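Local coordinates for Low molecular weight phosphotyrosine protein phosphatase (PDB 6U1P) that probably removes phosphate from phosphotyrosine in proteins, within a tyrosine phosphoregulatory system that controls exopolysaccharide biosynthesis and biofilm formation in Vibrio cholerae, at the interface of chains A and B. Sequence-based numbering; all coordinates share one arbitrary frame. Chains: chain A/B, Low molecular weight phosphotyrosine protein phosphatase.

Contact 1: the interface of chains A and B. Residues chain A 138, 141, 145; chain B 18, 21-22, 25, 112.
In this low molecular weight phosphotyrosine phosphatase, helix 126-152 of chain A reaches over to chain B, where A:Ile141 lodges against helix 18-32, the helix that follows the phosphate-binding CX5R loop. Both branches of the isoleucine work. The CG2 methyl lies anti to the backbone N and sits 3.7 Å from CA of B:Ala22, touching the CB methyl of the same residue almost as closely. The other branch lies beside the backbone N (chi1 -69°) and extends with chi2 172°, which carries its CD1 methyl down to the first turn of the helix. There CD1 is 3.6 Å from the backbone O of B:Arg18, the arginine of the CX5R loop, and 3.9 Å from CB of B:Met21; the isoleucine and methionine side chains cross at about a right angle. Farther along the same helix, the CG2 branch of B:Ile25 meets CB of A:Ala145 at 3.8 Å, while its CD1 branch turns toward A:Ile141 and the backbone O of A:Ala138. The ring of B:Phe112, from the short 3-10 helix 112-115, closes the other flank. Its CE2 edge points at the carbonyl O of A:Ile141, 3.3 Å away and in the ring plane, so that an aromatic C-H faces a backbone oxygen. CZ of the same ring lies 3.7 Å from the backbone N of A:Ala145.

Contact 2: the interface of chains A and B. Residues chain A 145, 148-149, 152; chain B 25-26, 29, 112.
The backbone carbonyl O of B:Phe112 is flanked by A:Leu148, whose CG and CD2 both come to 4.1 Å from it, as van der Waals neighbours and not as bonding partners. The leucine's other methyl, CD1, leans on the B:Phe112 ring 3.9 Å from CE1, and the two side chains cross obliquely. Its CG lies beside the backbone N (chi1 -71°), a setting that turns the branched end toward the ring. B:Leu26, from helix 18-32, fills the middle of the patch with its CD2 methyl. That methyl is 3.7 Å from CB of A:Ala145 and lies near the carbonyl O of the same residue as well. It also meets the rim of the six-membered ring of A:Trp152, at 4.1 Å from CZ3, with CH2 equally near; leucine and indole cross at about a right angle. Within chain A the indole lies over its own helix, with the carbonyl O of A:Leu148 3.1 Å from its plane and displaced toward the rim. At the outer edge, CG2 of A:Val149 touches CB of B:Lys29 at 3.9 Å, so here the lysine packs through the root of its side chain. The A:Val149 and B:Leu26 side chains run antiparallel, CG2 of the valine lying 4.2 Å from CD2 of the leucine. Aliphatic and aromatic packing of this kind seats the last turns of the long helix 126-152 on the partner subunit, probably fastening the dimer.

Contact 3: the interface of chains A and B. Residues chain A 17, 21, 53, 55-56, 126; chain B 134, 137.
This is part of a two-fold symmetric homodimer interface in which B:Phe134, on helix 126-152, plugs into the rim of the partner's catalytic site, tying the arm of one subunit to the phosphatase core of the other. Its ring is clamped on both faces. Over the centre of one face stands CG of A:Lys55, 3.3 Å from the ring centroid, and over the centre of the other stands CB of A:Pro126, 3.7 Å from the centroid; both are CH-pi contacts. A chi1 of 70° tucks CG of A:Lys55 in between its backbone N and carbonyl carbon, bringing the aliphatic stem across the ring at about a right angle, with CD close to CE1. The thiol SG of A:Cys17, in the CX5R loop, reaches CE2 of the ring at 3.6 Å, while the backbone N and CA of A:Ala56 lie beside CD2. Since A:Cys17 directly precedes the loop arginine and A:Pro126 directly follows the predicted proton donor, the phenylalanine may narrow or shape the entrance to the active site. Alongside it, A:Met21 bends at chi3 (92°) to set its CE methyl 3.6 Å from the backbone O of B:Phe134. OG1 of B:Thr137 packs 3.6 Å from CG of A:Pro126. A:Asp53, just before helix 54-62, caps its start: carboxylate OD1 accepts a 2.6 Å hydrogen bond from the backbone N of A:Lys55, on the anti side, 23° out of plane, fixing the backbone below the lysine stem.

Contact 1: the interface of chains A and B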
loop_
_atom_site.group_PDB
_atom_site.type_symbol
_atom_site.label_atom_id
_atom_site.label_comp_id
_atom_site.label_asym_id
_atom_site.label_seq_id
_atom_site.Cartn_x
_atom_site.Cartn_y
_atom_site.Cartn_z
ATOM N N ALA A 138 -9.465 -3.262 8.483
ATOM C CA ALA A 138 -10.736 -2.643 8.840
ATOM C C ALA A 138 -11.629 -3.608 9.615
ATOM O O ALA A 138 -12.241 -3.216 10.610
ATOM C CB ALA A 138 -11.452 -2.128 7.593
ATOM N N ILE A 141 -10.528 -3.855 13.127
ATOM C CA ILE A 141 -10.863 -2.624 13.838
ATOM C C ILE A 141 -12.356 -2.562 14.144
ATOM O O ILE A 141 -12.760 -2.210 15.261
ATOM C CB ILE A 141 -10.388 -1.409 13.025
ATOM C CG1 ILE A 141 -8.854 -1.358 13.009
ATOM C CG2 ILE A 141 -10.969 -0.117 13.592
ATOM C CD1 ILE A 141 -8.277 -0.288 12.048
ATOM N N ALA A 145 -14.187 -2.055 17.612
ATOM C CA ALA A 145 -15.100 -0.944 17.863
ATOM C C ALA A 145 -16.409 -1.417 18.484
ATOM O O ALA A 145 -16.932 -0.770 19.398
ATOM C CB ALA A 145 -15.379 -0.177 16.572
ATOM N N ARG B 18 -4.882 3.245 10.628
ATOM C CA ARG B 18 -5.586 2.537 11.689
ATOM C C ARG B 18 -6.449 3.473 12.538
ATOM O O ARG B 18 -7.656 3.248 12.693
ATOM C CB ARG B 18 -4.572 1.785 12.563
ATOM C CG ARG B 18 -4.040 0.496 11.927
ATOM C CD ARG B 18 -2.965 -0.174 12.792
ATOM N NE ARG B 18 -1.785 0.671 12.893
ATOM C CZ ARG B 18 -0.728 0.415 13.652
ATOM N NH1 ARG B 18 -0.683 -0.694 14.395
ATOM N NH2 ARG B 18 0.290 1.272 13.653
ATOM N N MET B 21 -9.358 5.050 10.679
ATOM C CA MET B 21 -10.369 4.018 10.467
ATOM C C MET B 21 -11.225 3.802 11.714
ATOM O O MET B 21 -12.455 3.726 11.630
ATOM C CB MET B 21 -9.697 2.718 10.046
ATOM C CG MET B 21 -9.307 2.723 8.559
ATOM S SD MET B 21 -8.621 1.134 8.044
ATOM C CE MET B 21 -6.883 1.495 8.009
ATOM N N ALA B 22 -10.587 3.710 12.885
ATOM C CA ALA B 22 -11.338 3.501 14.117
ATOM C C ALA B 22 -12.251 4.681 14.419
ATOM O O ALA B 22 -13.386 4.496 14.866
ATOM C CB ALA B 22 -10.373 3.250 15.284
ATOM N N ILE B 25 -15.310 4.479 12.149
ATOM C CA ILE B 25 -16.155 3.345 12.515
ATOM C C ILE B 25 -16.819 3.577 13.868
ATOM O O ILE B 25 -18.024 3.350 14.021
ATOM C CB ILE B 25 -15.342 2.039 12.475
ATOM C CG1 ILE B 25 -14.884 1.776 11.024
ATOM C CG2 ILE B 25 -16.183 0.874 13.008
ATOM C CD1 ILE B 25 -13.933 0.607 10.837
ATOM N N PHE B 112 -6.519 -0.743 21.845
ATOM C CA PHE B 112 -7.813 -0.660 21.166
ATOM C C PHE B 112 -8.567 -1.977 21.223
ATOM O O PHE B 112 -9.797 -1.987 21.379
ATOM C CB PHE B 112 -7.631 -0.239 19.709
ATOM C CG PHE B 112 -8.929 -0.056 18.960
ATOM C CD1 PHE B 112 -9.672 1.111 19.097
ATOM C CD2 PHE B 112 -9.403 -1.047 18.110
ATOM C CE1 PHE B 112 -10.864 1.294 18.390
ATOM C CE2 PHE B 112 -10.600 -0.875 17.397
ATOM C CZ PHE B 112 -11.332 0.299 17.543
#

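Contact 2: the interface of chains A and B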
loop_
_atom_site.group_PDB
_atom_site.type_symbol
_atom_site.label_atom_id
_atom_site.label_comp_id
_atom_site.label_asym_id
_atom_site.label_seq_id
_atom_site.Cartn_x
_atom_site.Cartn_y
_atom_site.Cartn_z
ATOM N N ALA A 145 -14.187 -2.055 17.612
ATOM C CA ALA A 145 -15.100 -0.944 17.863
ATOM C C ALA A 145 -16.409 -1.417 18.484
ATOM O O ALA A 145 -16.932 -0.770 19.398
ATOM C CB ALA A 145 -15.379 -0.177 16.572
ATOM N N LEU A 148 -15.973 -1.997 22.175
ATOM C CA LEU A 148 -15.856 -0.731 22.888
ATOM C C LEU A 148 -17.213 -0.071 23.069
ATOM O O LEU A 148 -17.520 0.453 24.145
ATOM C CB LEU A 148 -14.914 0.205 22.140
ATOM C CG LEU A 148 -13.432 -0.169 22.183
ATOM C CD1 LEU A 148 -12.579 1.038 21.835
ATOM C CD2 LEU A 148 -13.042 -0.749 23.553
ATOM N N VAL A 149 -18.040 -0.081 22.026
ATOM C CA VAL A 149 -19.347 0.551 22.134
ATOM C C VAL A 149 -20.184 -0.134 23.213
ATOM O O VAL A 149 -20.883 0.527 23.992
ATOM C CB VAL A 149 -20.042 0.545 20.760
ATOM C CG1 VAL A 149 -21.546 0.707 20.905
ATOM C CG2 VAL A 149 -19.451 1.650 19.861
ATOM N N TRP A 152 -19.202 0.769 26.939
ATOM C CA TRP A 152 -19.637 2.115 27.289
ATOM C C TRP A 152 -21.116 2.152 27.659
ATOM O O TRP A 152 -21.508 2.842 28.605
ATOM C CB TRP A 152 -19.350 3.061 26.133
ATOM C CG TRP A 152 -17.891 3.195 25.847
ATOM C CD1 TRP A 152 -16.864 2.975 26.716
ATOM C CD2 TRP A 152 -17.291 3.580 24.603
ATOM N NE1 TRP A 152 -15.663 3.206 26.093
ATOM C CE2 TRP A 152 -15.896 3.579 24.795
ATOM C CE3 TRP A 152 -17.800 3.926 23.347
ATOM C CZ2 TRP A 152 -15.002 3.912 23.778
ATOM C CZ3 TRP A 152 -16.912 4.256 22.339
ATOM C CH2 TRP A 152 -15.528 4.246 22.559
ATOM N N ILE B 25 -15.310 4.479 12.149
ATOM C CA ILE B 25 -16.155 3.345 12.515
ATOM C C ILE B 25 -16.819 3.577 13.868
ATOM O O ILE B 25 -18.024 3.350 14.021
ATOM C CB ILE B 25 -15.342 2.039 12.475
ATOM C CG1 ILE B 25 -14.884 1.776 11.024
ATOM C CG2 ILE B 25 -16.183 0.874 13.008
ATOM C CD1 ILE B 25 -13.933 0.607 10.837
ATOM N N LEU B 26 -16.055 4.058 14.857
ATOM C CA LEU B 26 -16.647 4.364 16.155
ATOM C C LEU B 26 -17.748 5.406 16.020
ATOM O O LEU B 26 -18.861 5.216 16.523
ATOM C CB LEU B 26 -15.577 4.852 17.136
ATOM C CG LEU B 26 -14.778 3.711 17.745
ATOM C CD1 LEU B 26 -13.575 4.239 18.504
ATOM C CD2 LEU B 26 -15.669 2.886 18.663
ATOM N N LYS B 29 -20.954 3.837 14.745
ATOM C CA LYS B 29 -21.646 2.964 15.683
ATOM C C LYS B 29 -22.199 3.762 16.846
ATOM O O LYS B 29 -23.264 3.427 17.383
ATOM C CB LYS B 29 -20.713 1.849 16.151
ATOM C CG LYS B 29 -20.192 1.017 14.980
ATOM C CD LYS B 29 -19.969 -0.417 15.361
ATOM C CE LYS B 29 -19.949 -1.296 14.133
ATOM N NZ LYS B 29 -20.954 -0.852 13.112
ATOM N N PHE B 112 -6.519 -0.743 21.845
ATOM C CA PHE B 112 -7.813 -0.660 21.166
ATOM C C PHE B 112 -8.567 -1.977 21.223
ATOM O O PHE B 112 -9.797 -1.987 21.379
ATOM C CB PHE B 112 -7.631 -0.239 19.709
ATOM C CG PHE B 112 -8.929 -0.056 18.960
ATOM C CD1 PHE B 112 -9.672 1.111 19.097
ATOM C CD2 PHE B 112 -9.403 -1.047 18.110
ATOM C CE1 PHE B 112 -10.864 1.294 18.390
ATOM C CE2 PHE B 112 -10.600 -0.875 17.397
ATOM C CZ PHE B 112 -11.332 0.299 17.543
#

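Contact 3: the interface of chains A and B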
loop_
_atom_site.group_PDB
_atom_site.type_symbol
_atom_site.label_atom_id
_atom_site.label_comp_id
_atom_site.label_asym_id
_atom_site.label_seq_id
_atom_site.Cartn_x
_atom_site.Cartn_y
_atom_site.Cartn_z
ATOM N N CYS A 17 3.658 0.246 -10.386
ATOM C CA CYS A 17 4.442 -0.549 -9.446
ATOM C C CYS A 17 5.342 -1.546 -10.154
ATOM O O CYS A 17 6.541 -1.297 -10.330
ATOM C CB CYS A 17 3.517 -1.309 -8.490
ATOM S SG CYS A 17 2.540 -0.248 -7.436
ATOM N N MET A 21 9.179 -0.734 -11.687
ATOM C CA MET A 21 10.244 -1.417 -10.966
ATOM C C MET A 21 11.096 -2.227 -11.922
ATOM O O MET A 21 12.331 -2.170 -11.881
ATOM C CB MET A 21 9.669 -2.320 -9.882
ATOM C CG MET A 21 9.172 -1.529 -8.675
ATOM S SD MET A 21 8.321 -2.615 -7.495
ATOM C CE MET A 21 9.663 -3.049 -6.424
ATOM N N ASP A 53 4.324 4.845 -7.962
ATOM C CA ASP A 53 4.056 4.784 -6.524
ATOM C C ASP A 53 5.312 4.974 -5.671
ATOM O O ASP A 53 6.345 4.322 -5.883
ATOM C CB ASP A 53 3.414 3.427 -6.197
ATOM C CG ASP A 53 2.916 3.320 -4.748
ATOM O OD1 ASP A 53 3.632 3.731 -3.805
ATOM O OD2 ASP A 53 1.804 2.789 -4.553
ATOM N N LYS A 55 6.001 3.816 -2.765
ATOM C CA LYS A 55 6.548 2.628 -2.129
ATOM C C LYS A 55 7.160 1.666 -3.135
ATOM O O LYS A 55 8.004 0.855 -2.751
ATOM C CB LYS A 55 5.511 1.942 -1.240
ATOM C CG LYS A 55 4.365 1.267 -1.931
ATOM C CD LYS A 55 3.188 1.076 -0.956
ATOM C CE LYS A 55 3.028 2.260 -0.034
ATOM N NZ LYS A 55 2.071 1.943 1.081
ATOM N N ALA A 56 6.787 1.732 -4.415
ATOM C CA ALA A 56 7.598 1.029 -5.411
ATOM C C ALA A 56 9.020 1.577 -5.412
ATOM O O ALA A 56 9.997 0.818 -5.407
ATOM C CB ALA A 56 6.979 1.168 -6.808
ATOM N N PRO A 126 1.269 -6.037 -6.055
ATOM C CA PRO A 126 1.347 -5.599 -4.654
ATOM C C PRO A 126 0.154 -4.768 -4.238
ATOM O O PRO A 126 -0.235 -4.809 -3.066
ATOM C CB PRO A 126 2.652 -4.781 -4.603
ATOM C CG PRO A 126 3.299 -4.942 -5.937
ATOM C CD PRO A 126 2.263 -5.372 -6.908
ATOM N N PHE B 134 6.116 -5.090 -1.203
ATOM C CA PHE B 134 6.806 -4.405 -2.296
ATOM C C PHE B 134 8.260 -4.856 -2.392
ATOM O O PHE B 134 8.801 -5.012 -3.493
ATOM C CB PHE B 134 6.715 -2.884 -2.119
ATOM C CG PHE B 134 5.435 -2.289 -2.662
ATOM C CD1 PHE B 134 4.254 -2.344 -1.934
ATOM C CD2 PHE B 134 5.406 -1.702 -3.905
ATOM C CE1 PHE B 134 3.083 -1.831 -2.450
ATOM C CE2 PHE B 134 4.238 -1.175 -4.415
ATOM C CZ PHE B 134 3.079 -1.235 -3.693
ATOM N N THR B 137 8.303 -8.160 -4.021
ATOM C CA THR B 137 8.079 -8.000 -5.483
ATOM C C THR B 137 9.414 -7.655 -6.150
ATOM O O THR B 137 9.737 -8.276 -7.183
ATOM C CB THR B 137 7.012 -6.934 -5.765
ATOM O OG1 THR B 137 5.788 -7.362 -5.169
ATOM C CG2 THR B 137 6.803 -6.689 -7.244
#

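Contact 1 and contact 2 are neighbouring stretches of one seam, about 8 Å apart between the centres of their C-alpha atoms, and share A:Ala145, B:Ile25 and B:Phe112. The C-alpha centre of contact 3 is about 26 and 34 Å from those of contacts 1 and 2, at the other subunit's core. Helices 126-152 and 18-32 contribute to all three, so each subunit's long helix packs on the core of its partner. The centres of contacts 1 and 3 are about 9 Å from B:Cys12 and A:Cys12 respectively, which places the dimer interface beside both catalytic sites; whether it affects catalysis the structure alone does not show.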